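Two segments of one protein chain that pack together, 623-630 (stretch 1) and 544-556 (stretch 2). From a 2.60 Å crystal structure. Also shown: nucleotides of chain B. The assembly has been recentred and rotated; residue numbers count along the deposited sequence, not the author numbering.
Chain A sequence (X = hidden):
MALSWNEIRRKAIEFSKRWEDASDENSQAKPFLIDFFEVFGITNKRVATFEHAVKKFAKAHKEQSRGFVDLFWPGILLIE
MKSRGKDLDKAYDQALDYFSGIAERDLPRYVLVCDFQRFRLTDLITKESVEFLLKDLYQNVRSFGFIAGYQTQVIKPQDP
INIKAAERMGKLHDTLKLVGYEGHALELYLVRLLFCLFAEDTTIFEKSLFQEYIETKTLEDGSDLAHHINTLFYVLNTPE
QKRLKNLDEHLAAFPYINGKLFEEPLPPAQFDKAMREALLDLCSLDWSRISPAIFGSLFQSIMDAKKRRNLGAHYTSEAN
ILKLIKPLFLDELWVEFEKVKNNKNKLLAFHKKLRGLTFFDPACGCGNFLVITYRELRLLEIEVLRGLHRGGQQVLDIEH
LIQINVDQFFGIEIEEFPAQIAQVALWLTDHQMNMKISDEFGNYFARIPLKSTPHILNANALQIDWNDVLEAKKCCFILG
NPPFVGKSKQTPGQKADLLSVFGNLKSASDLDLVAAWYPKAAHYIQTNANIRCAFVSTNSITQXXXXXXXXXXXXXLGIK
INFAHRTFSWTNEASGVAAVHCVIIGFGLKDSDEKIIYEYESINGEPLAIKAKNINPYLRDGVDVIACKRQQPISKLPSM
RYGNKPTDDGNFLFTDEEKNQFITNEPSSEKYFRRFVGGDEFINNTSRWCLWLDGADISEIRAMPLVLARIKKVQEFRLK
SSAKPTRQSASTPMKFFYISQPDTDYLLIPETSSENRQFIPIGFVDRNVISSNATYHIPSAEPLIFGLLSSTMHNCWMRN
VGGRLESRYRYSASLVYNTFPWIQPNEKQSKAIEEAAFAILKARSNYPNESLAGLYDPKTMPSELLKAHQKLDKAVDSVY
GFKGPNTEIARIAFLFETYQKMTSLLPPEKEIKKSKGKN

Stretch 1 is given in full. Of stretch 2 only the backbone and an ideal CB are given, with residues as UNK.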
ATOM      1  N   VAL A 623      21.694   3.702 -13.077  1.00 42.93           N
ATOM      2  CA  VAL A 623      21.367   3.638 -14.498  1.00 39.65           C
ATOM      3  C   VAL A 623      19.944   3.125 -14.659  1.00 41.72           C
ATOM      4  O   VAL A 623      19.357   2.597 -13.708  1.00 41.65           O
ATOM      5  CB  VAL A 623      22.380   2.765 -15.266  1.00 39.33           C
ATOM      6  CG1 VAL A 623      23.795   3.183 -14.924  1.00 39.51           C
ATOM      7  CG2 VAL A 623      22.191   1.300 -14.969  1.00 42.31           C
ATOM      8  N   ASP A 624      19.385   3.285 -15.860  1.00 40.26           N
ATOM      9  CA  ASP A 624      17.993   2.967 -16.144  1.00 42.18           C
ATOM     10  C   ASP A 624      17.806   1.577 -16.763  1.00 44.21           C
ATOM     11  O   ASP A 624      16.778   1.322 -17.402  1.00 51.61           O
ATOM     12  CB  ASP A 624      17.389   4.037 -17.054  1.00 38.38           C
ATOM     13  CG  ASP A 624      16.633   5.097 -16.277  1.00 48.35           C
ATOM     14  OD1 ASP A 624      16.956   5.293 -15.090  1.00 52.86           O
ATOM     15  OD2 ASP A 624      15.707   5.728 -16.836  1.00 53.69           O
ATOM     16  N   VAL A 625      18.760   0.678 -16.573  1.00 38.79           N
ATOM     17  CA  VAL A 625      18.655  -0.686 -17.076  1.00 39.60           C
ATOM     18  C   VAL A 625      17.849  -1.518 -16.088  1.00 43.46           C
ATOM     19  O   VAL A 625      18.104  -1.487 -14.878  1.00 45.48           O
ATOM     20  CB  VAL A 625      20.051  -1.289 -17.286  1.00 42.17           C
ATOM     21  CG1 VAL A 625      19.951  -2.774 -17.505  1.00 40.45           C
ATOM     22  CG2 VAL A 625      20.749  -0.612 -18.448  1.00 42.11           C
ATOM     23  N   ILE A 626      16.885  -2.276 -16.598  1.00 45.35           N
ATOM     24  CA  ILE A 626      16.042  -3.137 -15.781  1.00 45.92           C
ATOM     25  C   ILE A 626      16.434  -4.585 -16.029  1.00 47.31           C
ATOM     26  O   ILE A 626      16.636  -4.992 -17.179  1.00 54.88           O
ATOM     27  CB  ILE A 626      14.547  -2.918 -16.087  1.00 45.28           C
ATOM     28  CG1 ILE A 626      14.141  -1.485 -15.740  1.00 43.29           C
ATOM     29  CG2 ILE A 626      13.707  -3.921 -15.320  1.00 43.92           C
ATOM     30  CD1 ILE A 626      12.664  -1.177 -15.979  1.00 44.55           C
ATOM     31  N   ALA A 627      16.535  -5.363 -14.949  1.00 44.14           N
ATOM     32  CA  ALA A 627      16.812  -6.794 -15.048  1.00 47.17           C
ATOM     33  C   ALA A 627      15.517  -7.558 -15.335  1.00 48.11           C
ATOM     34  O   ALA A 627      14.535  -7.427 -14.594  1.00 49.64           O
ATOM     35  CB  ALA A 627      17.465  -7.281 -13.756  1.00 41.51           C
ATOM     36  N   CYS A 628      15.509  -8.349 -16.411  1.00 51.96           N
ATOM     37  CA  CYS A 628      14.311  -9.047 -16.875  1.00 46.99           C
ATOM     38  C   CYS A 628      14.348 -10.515 -16.485  1.00 41.60           C
ATOM     39  O   CYS A 628      15.394 -11.158 -16.568  1.00 43.70           O
ATOM     40  CB  CYS A 628      14.160  -8.959 -18.397  1.00 44.89           C
ATOM     41  SG  CYS A 628      14.147  -7.300 -19.110  1.00 78.49           S
ATOM     42  N   LYS A 629      13.196 -11.034 -16.067  1.00 46.77           N
ATOM     43  CA  LYS A 629      12.936 -12.471 -15.987  1.00 43.91           C
ATOM     44  C   LYS A 629      13.577 -13.219 -17.150  1.00 43.34           C
ATOM     45  O   LYS A 629      13.497 -12.784 -18.306  1.00 41.86           O
ATOM     46  CB  LYS A 629      11.420 -12.709 -16.014  1.00 46.63           C
ATOM     47  CG  LYS A 629      10.788 -13.432 -14.833  1.00 40.26           C
ATOM     48  CD  LYS A 629       9.288 -13.420 -15.064  1.00 42.95           C
ATOM     49  CE  LYS A 629       8.490 -14.061 -13.947  1.00 44.88           C
ATOM     50  NZ  LYS A 629       7.082 -13.531 -13.957  1.00 46.72           N
ATOM     51  N   ARG A 630      14.208 -14.352 -16.840  1.00 39.42           N
ATOM     52  CA  ARG A 630      14.758 -15.243 -17.850  1.00 40.93           C
ATOM     53  C   ARG A 630      14.469 -16.676 -17.450  1.00 43.84           C
ATOM     54  O   ARG A 630      14.390 -17.000 -16.263  1.00 42.97           O
ATOM     55  CB  ARG A 630      16.270 -15.111 -18.019  1.00 44.26           C
ATOM     56  CG  ARG A 630      16.760 -13.735 -18.254  1.00 48.55           C
ATOM     57  CD  ARG A 630      18.224 -13.747 -18.640  1.00 48.82           C
ATOM     58  NE  ARG A 630      18.386 -13.970 -20.070  1.00 48.54           N
ATOM     59  CZ  ARG A 630      18.951 -15.049 -20.595  1.00 49.63           C
ATOM     60  NH1 ARG A 630      19.434 -15.990 -19.796  1.00 51.73           N
ATOM     61  NH2 ARG A 630      19.057 -15.176 -21.916  1.00 50.98           N
ATOM     62  N   UNK A 544      11.397  -6.857  -8.184  1.00 35.14           N
ATOM     63  CA  UNK A 544      11.129  -8.139  -8.805  1.00 31.64           C
ATOM     64  C   UNK A 544      10.376  -8.056 -10.115  1.00 37.67           C
ATOM     65  O   UNK A 544      10.601  -7.156 -10.935  1.00 38.43           O
ATOM     66  CB  UNK A 544      10.341  -9.018  -7.832  1.00 31.64           C
ATOM     67  N   UNK A 545       9.432  -9.001 -10.293  1.00 38.63           N
ATOM     68  CA  UNK A 545       8.807  -9.288 -11.587  1.00 35.83           C
ATOM     69  C   UNK A 545       8.019  -8.118 -12.156  1.00 37.67           C
ATOM     70  O   UNK A 545       7.705  -8.127 -13.351  1.00 41.01           O
ATOM     71  CB  UNK A 545       7.880 -10.498 -11.453  1.00 35.83           C
ATOM     72  N   UNK A 546       7.692  -7.122 -11.344  1.00 33.58           N
ATOM     73  CA  UNK A 546       6.859  -6.026 -11.812  1.00 32.84           C
ATOM     74  C   UNK A 546       7.653  -4.902 -12.466  1.00 40.84           C
ATOM     75  O   UNK A 546       7.087  -4.172 -13.296  1.00 40.22           O
ATOM     76  CB  UNK A 546       6.048  -5.463 -10.643  1.00 32.84           C
ATOM     77  N   UNK A 547       8.948  -4.766 -12.140  1.00 36.90           N
ATOM     78  CA  UNK A 547       9.743  -3.649 -12.652  1.00 35.22           C
ATOM     79  C   UNK A 547       9.886  -3.735 -14.164  1.00 36.51           C
ATOM     80  O   UNK A 547       9.883  -2.716 -14.864  1.00 41.86           O
ATOM     81  CB  UNK A 547      11.124  -3.626 -11.994  1.00 35.22           C
ATOM     82  N   UNK A 548      10.015  -4.948 -14.693  1.00 44.75           N
ATOM     83  CA  UNK A 548      10.071  -5.133 -16.136  1.00 41.86           C
ATOM     84  C   UNK A 548       8.733  -4.864 -16.812  1.00 44.84           C
ATOM     85  O   UNK A 548       8.716  -4.574 -18.011  1.00 49.22           O
ATOM     86  CB  UNK A 548      10.535  -6.554 -16.460  1.00 41.86           C
ATOM     87  N   UNK A 549       7.608  -4.979 -16.101  1.00 39.69           N
ATOM     88  CA  UNK A 549       6.317  -4.883 -16.773  1.00 37.56           C
ATOM     89  C   UNK A 549       5.704  -3.504 -16.708  1.00 38.04           C
ATOM     90  O   UNK A 549       4.807  -3.219 -17.502  1.00 40.54           O
ATOM     91  CB  UNK A 549       5.341  -5.894 -16.168  1.00 37.56           C
ATOM     92  N   UNK A 550       6.156  -2.643 -15.797  1.00 42.68           N
ATOM     93  CA  UNK A 550       5.548  -1.326 -15.630  1.00 41.31           C
ATOM     94  C   UNK A 550       6.397  -0.191 -16.172  1.00 44.11           C
ATOM     95  O   UNK A 550       5.866   0.740 -16.780  1.00 44.03           O
ATOM     96  CB  UNK A 550       5.262  -1.075 -14.148  1.00 41.31           C
ATOM     97  N   UNK A 551       7.697  -0.247 -15.974  1.00 43.24           N
ATOM     98  CA  UNK A 551       8.547   0.896 -16.274  1.00 45.22           C
ATOM     99  C   UNK A 551       8.976   1.009 -17.738  1.00 47.90           C
ATOM    100  O   UNK A 551       9.198   2.132 -18.211  1.00 49.35           O
ATOM    101  CB  UNK A 551       9.796   0.832 -15.393  1.00 45.22           C
ATOM    102  N   UNK A 552       9.104  -0.092 -18.494  1.00 48.38           N
ATOM    103  CA  UNK A 552       9.241   0.068 -19.950  1.00 46.08           C
ATOM    104  C   UNK A 552       8.137   0.923 -20.544  1.00 50.11           C
ATOM    105  O   UNK A 552       8.411   1.859 -21.308  1.00 54.47           O
ATOM    106  CB  UNK A 552       9.246  -1.301 -20.634  1.00 46.08           C
ATOM    107  N   UNK A 553       6.884   0.637 -20.189  1.00 46.67           N
ATOM    108  CA  UNK A 553       5.777   1.426 -20.708  1.00 44.48           C
ATOM    109  C   UNK A 553       5.831   2.865 -20.203  1.00 52.97           C
ATOM    110  O   UNK A 553       5.557   3.802 -20.964  1.00 56.40           O
ATOM    111  CB  UNK A 553       4.444   0.783 -20.320  1.00 44.48           C
ATOM    112  N   UNK A 554       6.180   3.073 -18.932  1.00 48.81           N
ATOM    113  CA  UNK A 554       6.157   4.433 -18.402  1.00 44.62           C
ATOM    114  C   UNK A 554       7.257   5.285 -19.029  1.00 50.32           C
ATOM    115  O   UNK A 554       7.008   6.423 -19.446  1.00 49.51           O
ATOM    116  CB  UNK A 554       6.309   4.414 -16.880  1.00 44.62           C
ATOM    117  N   UNK A 555       8.483   4.750 -19.110  1.00 52.20           N
ATOM    118  CA  UNK A 555       9.581   5.523 -19.693  1.00 49.02           C
ATOM    119  C   UNK A 555       9.290   5.879 -21.147  1.00 49.50           C
ATOM    120  O   UNK A 555       9.516   7.015 -21.575  1.00 53.65           O
ATOM    121  CB  UNK A 555      10.893   4.742 -19.597  1.00 49.02           C
ATOM    122  N   UNK A 556       8.743   4.931 -21.908  1.00 52.95           N
ATOM    123  CA  UNK A 556       8.435   5.178 -23.311  1.00 51.94           C
ATOM    124  C   UNK A 556       7.447   6.319 -23.499  1.00 48.53           C
ATOM    125  O   UNK A 556       7.366   6.871 -24.600  1.00 53.22           O
ATOM    126  CB  UNK A 556       7.879   3.906 -23.954  1.00 51.94           C
TER
ATOM    127  P    DC B   4       8.778 -17.167 -11.785  1.00 34.86           P
ATOM    128  OP1  DC B   4       8.730 -17.072 -13.264  1.00 38.24           O
ATOM    129  OP2  DC B   4      10.051 -17.478 -11.090  1.00 36.05           O
ATOM    130  O5'  DC B   4       8.257 -15.788 -11.237  1.00 36.59           O
ATOM    131  C5'  DC B   4       8.826 -15.223 -10.061  1.00 37.29           C
ATOM    132  C4'  DC B   4       7.786 -14.348  -9.420  1.00 36.78           C
ATOM    133  O4'  DC B   4       6.619 -15.154  -9.144  1.00 36.94           O
ATOM    134  C3'  DC B   4       8.179 -13.652  -8.129  1.00 36.07           C
ATOM    135  O3'  DC B   4       7.813 -12.266  -8.244  1.00 40.81           O
ATOM    136  C2'  DC B   4       7.368 -14.398  -7.047  1.00 35.11           C
ATOM    137  C1'  DC B   4       6.196 -14.986  -7.817  1.00 35.13           C
ATOM    138  N1   DC B   4       5.729 -16.342  -7.325  1.00 37.29           N
ATOM    139  C2   DC B   4       4.388 -16.709  -7.502  1.00 32.16           C
ATOM    140  O2   DC B   4       3.612 -15.905  -8.030  1.00 30.99           O
ATOM    141  N3   DC B   4       3.974 -17.937  -7.088  1.00 33.49           N
ATOM    142  C4   DC B   4       4.841 -18.776  -6.532  1.00 33.72           C
ATOM    143  N4   DC B   4       4.380 -19.958  -6.126  1.00 32.62           N
ATOM    144  C5   DC B   4       6.215 -18.428  -6.338  1.00 30.00           C
ATOM    145  C6   DC B   4       6.616 -17.216  -6.756  1.00 32.88           C
ATOM    146  P    DC B   5       8.070 -11.197  -7.070  1.00 34.78           P
ATOM    147  OP1  DC B   5       8.289  -9.880  -7.720  1.00 31.44           O
ATOM    148  OP2  DC B   5       8.994 -11.757  -6.070  1.00 33.13           O
ATOM    149  O5'  DC B   5       6.671 -11.126  -6.323  1.00 31.69           O
ATOM    150  C5'  DC B   5       5.518 -10.763  -7.019  1.00 26.57           C
ATOM    151  C4'  DC B   5       4.321 -11.291  -6.274  1.00 30.45           C
ATOM    152  O4'  DC B   5       4.384 -12.718  -6.218  1.00 28.27           O
ATOM    153  C3'  DC B   5       4.277 -10.901  -4.815  1.00 29.17           C
ATOM    154  O3'  DC B   5       3.728  -9.622  -4.696  1.00 28.89           O
ATOM    155  C2'  DC B   5       3.366 -11.978  -4.206  1.00 28.96           C
ATOM    156  C1'  DC B   5       3.499 -13.138  -5.204  1.00 28.68           C
ATOM    157  N1   DC B   5       4.026 -14.371  -4.636  1.00 28.79           N
ATOM    158  C2   DC B   5       3.199 -15.493  -4.574  1.00 31.00           C
ATOM    159  O2   DC B   5       2.036 -15.392  -4.962  1.00 29.47           O
ATOM    160  N3   DC B   5       3.690 -16.650  -4.073  1.00 30.13           N
ATOM    161  C4   DC B   5       4.963 -16.698  -3.656  1.00 31.97           C
ATOM    162  N4   DC B   5       5.427 -17.859  -3.167  1.00 28.83           N
ATOM    163  C5   DC B   5       5.819 -15.555  -3.722  1.00 28.66           C
ATOM    164  C6   DC B   5       5.312 -14.429  -4.225  1.00 25.55           C

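Stretch 2 is helical, and the extended stretch 1 runs alongside it, burying 385 Å² in all. At 544 the backbone has phi/psi of 50/-140, and an ideal CB would lie 2.2 Å from OP1 of DC5. Both the positive phi and the clash favour glycine, and the residue is Gly-544.

Position 545 has its CA-to-CB bond sideways, with the ideal CB 4.0 Å from NZ of Lys-629. A lysine end so close calls for an acid, Asp or Glu, though a neutral acceptor such as Gln could also serve. The residue is Glu-545: its OE1 accepts a hydrogen bond from Lys-629 NZ at 2.9 Å, forming a salt bridge, while its backbone N donates to OP1 of DC5 at 2.9 Å. The bridge thus forms beside the nucleotide backbone.

Position 546 is out of reach of stretch 1, which therefore sets no preference; it is Gln-546.

At 547 CA-to-CB points toward stretch 1, and the ideal CB is 4.2 Å from CG2 of Ile-626. An apolar side chain fits, whether Val, Ile, Leu or Ala. Val-547 packs its CG1 3.9 Å from Ile-626 CG2.

Position 548 is mixed: its ideal CB lies 4.3 Å from Ile-626 CG2 and 4.5 Å from both Ala-627 O and Cys-628 SG. A small side chain suits the close backbones; Ala, Ser, Cys or Thr are candidates, and the carbonyl gives a hydroxyl some appeal. Ser-548, with chi1 in m, places OG 3.1 Å from Ala-627 O.

Positions 549 and 550 point sideways and have nothing of stretch 1 near their ideal CB atoms, so many residues would do; they are Leu-549 and Leu-550.

At 551 the bond points toward Ile-626, whose CD1 is 3.6 Å from the ideal CB. An apolar residue is expected, small or large. Trp-551, with chi1 in m, meets Ile-626 CD1 with its CB at 3.6 Å, and its indole leads away.

Position 552 points sideways, and its N has no bond to the preceding turn, which permits proline without demanding it. Pro-552 brings CD 3.9 Å from Ile-626 CD1.

Positions 553 and 554, out of reach, are Leu-553 and Leu-554. At 555 CA-to-CB points toward stretch 1 across open space, room for a longer side chain, apolar or basic given the carboxylate of Asp-624. Leu-555 extends CD1 to 3.8 Å from Asp-624 OD2. Position 556, also out of reach, is Ser-556.

Stretch 2, residues 544-556: GEQVSLLWPLLLS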
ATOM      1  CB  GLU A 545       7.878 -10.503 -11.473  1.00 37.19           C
ATOM      2  CG  GLU A 545       6.430 -10.188 -11.087  1.00 33.18           C
ATOM      3  CD  GLU A 545       5.569 -11.454 -10.884  1.00 43.57           C
ATOM      4  OE1 GLU A 545       5.863 -12.506 -11.508  1.00 45.16           O
ATOM      5  OE2 GLU A 545       4.594 -11.398 -10.094  1.00 43.66           O
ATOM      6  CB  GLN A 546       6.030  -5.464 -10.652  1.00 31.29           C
ATOM      7  CG  GLN A 546       5.483  -6.527  -9.700  1.00 25.88           C
ATOM      8  CD  GLN A 546       4.175  -6.118  -9.057  1.00 27.10           C
ATOM      9  OE1 GLN A 546       3.366  -5.407  -9.653  1.00 27.81           O
ATOM     10  NE2 GLN A 546       3.952  -6.582  -7.836  1.00 29.17           N
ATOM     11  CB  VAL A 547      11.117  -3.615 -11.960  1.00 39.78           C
ATOM     12  CG1 VAL A 547      11.869  -2.323 -12.296  1.00 36.61           C
ATOM     13  CG2 VAL A 547      10.942  -3.756 -10.483  1.00 36.08           C
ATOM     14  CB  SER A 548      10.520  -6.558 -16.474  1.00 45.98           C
ATOM     15  OG  SER A 548      11.631  -6.976 -15.682  1.00 58.23           O
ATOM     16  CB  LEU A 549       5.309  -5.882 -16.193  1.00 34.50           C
ATOM     17  CG  LEU A 549       5.785  -7.335 -16.100  1.00 37.42           C
ATOM     18  CD1 LEU A 549       4.753  -8.154 -15.372  1.00 36.31           C
ATOM     19  CD2 LEU A 549       6.134  -7.939 -17.465  1.00 34.48           C
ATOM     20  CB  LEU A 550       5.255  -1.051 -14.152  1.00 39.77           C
ATOM     21  CG  LEU A 550       4.661   0.332 -13.877  1.00 36.61           C
ATOM     22  CD1 LEU A 550       3.423   0.546 -14.728  1.00 37.36           C
ATOM     23  CD2 LEU A 550       4.303   0.469 -12.426  1.00 37.39           C
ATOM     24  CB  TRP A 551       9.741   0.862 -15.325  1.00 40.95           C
ATOM     25  CG  TRP A 551       9.210   1.126 -13.978  1.00 39.03           C
ATOM     26  CD1 TRP A 551       8.904   0.207 -13.012  1.00 41.06           C
ATOM     27  CD2 TRP A 551       8.805   2.397 -13.469  1.00 41.11           C
ATOM     28  NE1 TRP A 551       8.370   0.839 -11.911  1.00 38.61           N
ATOM     29  CE2 TRP A 551       8.296   2.186 -12.169  1.00 40.24           C
ATOM     30  CE3 TRP A 551       8.851   3.702 -13.974  1.00 42.33           C
ATOM     31  CZ2 TRP A 551       7.833   3.233 -11.371  1.00 35.15           C
ATOM     32  CZ3 TRP A 551       8.387   4.735 -13.185  1.00 38.42           C
ATOM     33  CH2 TRP A 551       7.884   4.494 -11.897  1.00 37.82           C
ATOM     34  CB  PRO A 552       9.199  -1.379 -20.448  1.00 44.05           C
ATOM     35  CG  PRO A 552       9.854  -2.131 -19.374  1.00 38.37           C
ATOM     36  CD  PRO A 552       9.382  -1.486 -18.094  1.00 46.30           C
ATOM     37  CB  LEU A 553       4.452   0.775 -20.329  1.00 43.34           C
ATOM     38  CG  LEU A 553       3.219   1.600 -20.687  1.00 49.76           C
ATOM     39  CD1 LEU A 553       3.032   1.672 -22.193  1.00 45.25           C
ATOM     40  CD2 LEU A 553       1.978   1.041 -19.995  1.00 48.52           C
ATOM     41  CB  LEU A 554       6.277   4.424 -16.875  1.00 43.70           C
ATOM     42  CG  LEU A 554       5.028   3.994 -16.093  1.00 44.26           C
ATOM     43  CD1 LEU A 554       5.136   4.289 -14.590  1.00 36.69           C
ATOM     44  CD2 LEU A 554       3.802   4.644 -16.674  1.00 38.73           C
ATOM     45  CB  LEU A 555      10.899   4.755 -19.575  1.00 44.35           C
ATOM     46  CG  LEU A 555      11.474   4.505 -18.170  1.00 48.42           C
ATOM     47  CD1 LEU A 555      12.757   3.689 -18.234  1.00 51.92           C
ATOM     48  CD2 LEU A 555      11.743   5.803 -17.435  1.00 51.74           C
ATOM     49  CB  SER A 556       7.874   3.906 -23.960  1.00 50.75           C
ATOM     50  OG  SER A 556       6.498   3.741 -23.658  1.00 54.16           O
TER
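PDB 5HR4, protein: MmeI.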